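Local coordinates for protein N5-carboxyaminoimidazole ribonucleotide synthetase (Bacillus anthracis, PDB 3QFF) that probably catalyses the ATP-dependent carboxylation of 5-aminoimidazole ribonucleotide with bicarbonate to its N5-carboxyamino form in purine biosynthesis, at residues Gly18-Gly23 and Ala61-Leu66; Ala55-Val60 and Ala73-Val78. All coordinates share one frame; numbering follows the deposited sequence.

Contact 1. Residues Gly18-Gly23 and Ala61-Leu66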
loop_
_atom_site.group_PDB
_atom_site.type_symbol
_atom_site.label_atom_id
_atom_site.label_comp_id
_atom_site.label_asym_id
_atom_site.label_seq_id
_atom_site.Cartn_x
_atom_site.Cartn_y
_atom_site.Cartn_z
ATOM N N GLY A 18 0.653 -18.068 5.761
ATOM C CA GLY A 18 1.856 -18.350 6.529
ATOM C C GLY A 18 3.105 -18.120 5.704
ATOM O O GLY A 18 3.224 -18.614 4.575
ATOM N N ILE A 19 4.045 -17.384 6.281
ATOM C CA ILE A 19 5.263 -16.998 5.581
ATOM C C ILE A 19 6.495 -17.563 6.299
ATOM O O ILE A 19 6.675 -17.361 7.506
ATOM C CB ILE A 19 5.388 -15.452 5.475
ATOM C CG1 ILE A 19 4.130 -14.854 4.809
ATOM C CG2 ILE A 19 6.688 -15.072 4.728
ATOM C CD1 ILE A 19 4.079 -13.315 4.768
ATOM N N ILE A 20 7.326 -18.282 5.548
ATOM C CA ILE A 20 8.603 -18.761 6.065
ATOM C C ILE A 20 9.687 -17.710 5.786
ATOM O O ILE A 20 10.113 -17.513 4.644
ATOM C CB ILE A 20 8.996 -20.139 5.483
ATOM C CG1 ILE A 20 7.896 -21.175 5.759
ATOM C CG2 ILE A 20 10.366 -20.614 6.043
ATOM C CD1 ILE A 20 8.054 -22.457 4.999
ATOM N N GLY A 21 10.130 -17.060 6.851
ATOM C CA GLY A 21 11.122 -16.001 6.767
ATOM C C GLY A 21 10.448 -14.684 7.083
ATOM O O GLY A 21 9.431 -14.351 6.482
ATOM N N GLY A 22 11.007 -13.939 8.031
ATOM C CA GLY A 22 10.339 -12.749 8.547
ATOM C C GLY A 22 11.045 -11.446 8.264
ATOM O O GLY A 22 10.828 -10.472 8.985
ATOM N N GLY A 23 11.898 -11.431 7.234
ATOM C CA GLY A 23 12.603 -10.225 6.814
ATOM C C GLY A 23 11.692 -9.266 6.036
ATOM O O GLY A 23 10.471 -9.408 6.028
ATOM N N ALA A 61 11.499 -19.818 15.544
ATOM C CA ALA A 61 12.230 -21.092 15.393
ATOM C C ALA A 61 13.219 -21.090 14.219
ATOM O O ALA A 61 13.165 -20.204 13.370
ATOM C CB ALA A 61 11.253 -22.246 15.244
ATOM N N SER A 62 14.106 -22.088 14.184
ATOM C CA SER A 62 15.040 -22.302 13.071
ATOM C C SER A 62 14.318 -22.747 11.809
ATOM O O SER A 62 13.303 -23.442 11.876
ATOM C CB SER A 62 16.072 -23.395 13.416
ATOM O OG SER A 62 16.853 -23.051 14.540
ATOM N N TYR A 63 14.879 -22.394 10.656
ATOM C CA TYR A 63 14.280 -22.776 9.378
ATOM C C TYR A 63 14.357 -24.288 9.085
ATOM O O TYR A 63 13.654 -24.782 8.191
ATOM C CB TYR A 63 14.911 -21.995 8.221
ATOM C CG TYR A 63 14.707 -20.490 8.258
ATOM C CD1 TYR A 63 15.807 -19.622 8.235
ATOM C CD2 TYR A 63 13.419 -19.933 8.283
ATOM C CE1 TYR A 63 15.633 -18.237 8.243
ATOM C CE2 TYR A 63 13.231 -18.553 8.306
ATOM C CZ TYR A 63 14.340 -17.709 8.280
ATOM O OH TYR A 63 14.169 -16.343 8.299
ATOM N N ASP A 64 15.211 -25.008 9.814
ATOM C CA ASP A 64 15.353 -26.465 9.635
ATOM C C ASP A 64 14.617 -27.267 10.711
ATOM O O ASP A 64 14.715 -28.498 10.756
ATOM C CB ASP A 64 16.837 -26.879 9.575
ATOM C CG ASP A 64 17.606 -26.487 10.829
ATOM O OD1 ASP A 64 18.845 -26.611 10.824
ATOM O OD2 ASP A 64 16.979 -26.050 11.823
ATOM N N ASP A 65 13.878 -26.562 11.568
ATOM C CA ASP A 65 13.119 -27.166 12.657
ATOM C C ASP A 65 11.775 -27.653 12.109
ATOM O O ASP A 65 10.810 -26.877 12.021
ATOM C CB ASP A 65 12.951 -26.130 13.782
ATOM C CG ASP A 65 12.182 -26.656 14.989
ATOM O OD1 ASP A 65 12.108 -25.914 15.995
ATOM O OD2 ASP A 65 11.638 -27.779 14.944
ATOM N N LEU A 66 11.719 -28.930 11.726
ATOM C CA LEU A 66 10.548 -29.468 11.023
ATOM C C LEU A 66 9.253 -29.359 11.835
ATOM O O LEU A 66 8.217 -29.063 11.269
ATOM C CB LEU A 66 10.774 -30.903 10.506
ATOM C CG LEU A 66 9.564 -31.671 9.927
ATOM C CD1 LEU A 66 8.978 -31.015 8.669
ATOM C CD2 LEU A 66 9.910 -33.126 9.651
#
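Tyr63 lies against Ile20 and Gly21, where the first strand of the Rossmann-like preATP-grasp domain runs out into a glycine-rich turn. The loop Ala61-Leu66 follows strand 57-60 and leads into helix 66-74. At Ser62 it enters a type I turn, closed by the Asp65 N to Ser62 O bond of 3.2 Å, and Tyr63 is the second residue of that turn. Its CG is anti to the carbonyl carbon (chi1 -63°), and the ring reaches from there to the opposite backbone. It meets its neighbours obliquely: CD2 is 3.8 Å from Ile20 CG2, while further out CE2 lies 3.7 Å from Gly21 CA. The ring also stacks with Phe83, so more than one neighbour limits its rotation. Asp65 then takes the N-cap position, its OD2 making a weak hydrogen bond to Ala68 N, and Leu66 starts the helix and packs on helix 88-97. In the opposite segment, at a phi of 110°, any CB on Gly21 would jam against Ile20 O, which calls for glycine. Beyond it, Gly22 N hydrogen-bonds to Asp44 OD2 and Gly23 N to Glu82 OE1. The glycine spacing ahead of a helix is consistent with a Rossmann-type GxGxxG turn, yet ADP binds between residues 113 and 274. No hydrogen bond crosses this contact; the phenol's closest approach is Tyr63 OH to Gly21 CA at 3.4 Å.

Contact 2. Residues Ala55-Val60 and Ala73-Val78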
loop_
_atom_site.group_PDB
_atom_site.type_symbol
_atom_site.label_atom_id
_atom_site.label_comp_id
_atom_site.label_asym_id
_atom_site.label_seq_id
_atom_site.Cartn_x
_atom_site.Cartn_y
_atom_site.Cartn_z
ATOM N N ALA A 55 2.442 -9.305 11.731
ATOM C CA ALA A 55 1.776 -10.612 11.719
ATOM C C ALA A 55 0.809 -10.786 12.883
ATOM O O ALA A 55 0.974 -10.149 13.927
ATOM C CB ALA A 55 2.809 -11.739 11.721
ATOM N N ASP A 56 -0.199 -11.637 12.690
ATOM C CA ASP A 56 -1.154 -11.976 13.746
ATOM C C ASP A 56 -0.548 -13.059 14.640
ATOM O O ASP A 56 -0.742 -13.063 15.866
ATOM C CB ASP A 56 -2.487 -12.473 13.167
ATOM C CG ASP A 56 -3.166 -11.449 12.258
ATOM O OD1 ASP A 56 -4.071 -10.734 12.736
ATOM O OD2 ASP A 56 -2.800 -11.354 11.062
ATOM N N ILE A 57 0.189 -13.977 14.019
ATOM C CA ILE A 57 0.858 -15.070 14.732
ATOM C C ILE A 57 2.360 -15.105 14.401
ATOM O O ILE A 57 2.743 -15.000 13.232
ATOM C CB ILE A 57 0.202 -16.431 14.398
ATOM C CG1 ILE A 57 -1.286 -16.395 14.760
ATOM C CG2 ILE A 57 0.912 -17.588 15.114
ATOM C CD1 ILE A 57 -2.069 -17.610 14.304
ATOM N N GLU A 58 3.194 -15.249 15.433
ATOM C CA GLU A 58 4.644 -15.343 15.281
ATOM C C GLU A 58 5.169 -16.661 15.863
ATOM O O GLU A 58 4.912 -16.974 17.023
ATOM C CB GLU A 58 5.318 -14.148 15.965
ATOM C CG GLU A 58 6.863 -14.134 15.940
ATOM C CD GLU A 58 7.467 -13.016 16.809
ATOM O OE1 GLU A 58 8.606 -12.588 16.544
ATOM O OE2 GLU A 58 6.802 -12.539 17.754
ATOM N N ILE A 59 5.884 -17.431 15.047
ATOM C CA ILE A 59 6.618 -18.603 15.525
ATOM C C ILE A 59 8.122 -18.349 15.443
ATOM O O ILE A 59 8.680 -18.148 14.358
ATOM C CB ILE A 59 6.242 -19.886 14.742
ATOM C CG1 ILE A 59 4.747 -20.163 14.864
ATOM C CG2 ILE A 59 7.051 -21.082 15.242
ATOM C CD1 ILE A 59 4.203 -21.115 13.824
ATOM N N VAL A 60 8.779 -18.355 16.599
ATOM C CA VAL A 60 10.202 -18.079 16.657
ATOM C C VAL A 60 10.945 -19.418 16.696
ATOM O O VAL A 60 10.977 -20.081 17.739
ATOM C CB VAL A 60 10.559 -17.126 17.844
ATOM C CG1 VAL A 60 12.055 -16.817 17.880
ATOM C CG2 VAL A 60 9.782 -15.820 17.721
ATOM N N ALA A 73 2.452 -24.609 9.198
ATOM C CA ALA A 73 1.586 -25.171 8.171
ATOM C C ALA A 73 0.201 -25.473 8.727
ATOM O O ALA A 73 -0.805 -25.184 8.070
ATOM C CB ALA A 73 2.217 -26.423 7.563
ATOM N N GLU A 74 0.173 -26.024 9.945
ATOM C CA GLU A 74 -1.056 -26.433 10.651
ATOM C C GLU A 74 -2.062 -25.322 10.864
ATOM O O GLU A 74 -3.254 -25.589 11.044
ATOM C CB GLU A 74 -0.712 -26.920 12.060
ATOM C CG GLU A 74 -0.214 -28.316 12.166
ATOM C CD GLU A 74 0.029 -28.708 13.612
ATOM O OE1 GLU A 74 0.021 -29.916 13.878
ATOM O OE2 GLU A 74 0.208 -27.812 14.480
ATOM N N ILE A 75 -1.575 -24.090 10.919
ATOM C CA ILE A 75 -2.439 -22.948 11.190
ATOM C C ILE A 75 -2.574 -22.011 9.990
ATOM O O ILE A 75 -3.185 -20.942 10.092
ATOM C CB ILE A 75 -1.954 -22.182 12.417
ATOM C CG1 ILE A 75 -0.611 -21.496 12.100
ATOM C CG2 ILE A 75 -1.892 -23.140 13.624
ATOM C CD1 ILE A 75 -0.017 -20.706 13.217
ATOM N N SER A 76 -2.023 -22.433 8.855
ATOM C CA SER A 76 -2.034 -21.634 7.624
ATOM C C SER A 76 -2.896 -22.285 6.542
ATOM O O SER A 76 -2.814 -23.486 6.321
ATOM C CB SER A 76 -0.604 -21.498 7.084
ATOM O OG SER A 76 0.211 -20.794 7.998
ATOM N N ASP A 77 -3.702 -21.477 5.856
ATOM C CA ASP A 77 -4.476 -21.933 4.702
ATOM C C ASP A 77 -3.655 -21.991 3.415
ATOM O O ASP A 77 -3.975 -22.756 2.495
ATOM C CB ASP A 77 -5.706 -21.052 4.552
ATOM C CG ASP A 77 -6.582 -21.103 5.803
ATOM O OD1 ASP A 77 -7.407 -22.049 5.904
ATOM O OD2 ASP A 77 -6.410 -20.238 6.692
ATOM N N VAL A 78 -2.597 -21.184 3.362
ATOM C CA VAL A 78 -1.626 -21.228 2.264
ATOM C C VAL A 78 -0.276 -20.846 2.850
ATOM O O VAL A 78 -0.195 -19.987 3.741
ATOM C CB VAL A 78 -2.035 -20.318 1.043
ATOM C CG1 VAL A 78 -2.180 -18.848 1.441
ATOM C CG2 VAL A 78 -1.041 -20.475 -0.143
#
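Ile57 and Ile75 mark the nearest backbone approach, their CA atoms 9.2 Å apart, a separation bridged by side chains alone, with no hydrogen bond across it. The segments belong to one beta-alpha-beta crossover of the Rossmann-like sheet: strand 57-60 leads through helix 66-74 to strand 78-81 at the other edge. Ile75 lies where helix 66-74 gives way to the loop before strand 78-81; here Ser76 N hydrogen-bonds to Ala73 O at 3.1 Å and Ser76 OG to Leu72 O. The CG1 of Ile75 stands between the backbone N and the carbonyl carbon (chi1 68°), and with chi2 at 180° the branch is extended, carrying CD1 across to the strand. Ile57 meets it tip to tip with two methyls. Ile75 CD1 fits into the notch between them, 3.8 Å from Ile57 CG2 and 3.9 Å from Ile57 CD1. Ile57 and Ile59 both point toward residues 73-78, whereas the intervening Glu58 turns away and hydrogen-bonds through OE1 to Asn48 N. Every touch across the contact is between methyls, and its three touching residues are all partly exposed. Ile59 also packs on His71 and Leu72, and its own touch on Ile75 is the looser one, CD1 to CD1 at 4.3 Å.

In the fold
Contact 1 is buried and contact 2 lies at the surface, yet both join the same parallel sheet to the connection through helix 66-74: contact 1 near the helix's N-terminal end, contact 2 near its C-terminal end. Neither has a hydrogen bond between its segments. Their chemistry differs: an aromatic ring against a glycine backbone and one methyl in contact 1, aliphatic methyls alone in contact 2. Their centres are about 10 Å apart and their segments alternate along the chain. They also meet directly: Gly18 N lies 2.9 Å from Val78 O, a probable hydrogen bond between neighbouring strands, and Gly18 CA packs 3.3 Å from Ser76 OG.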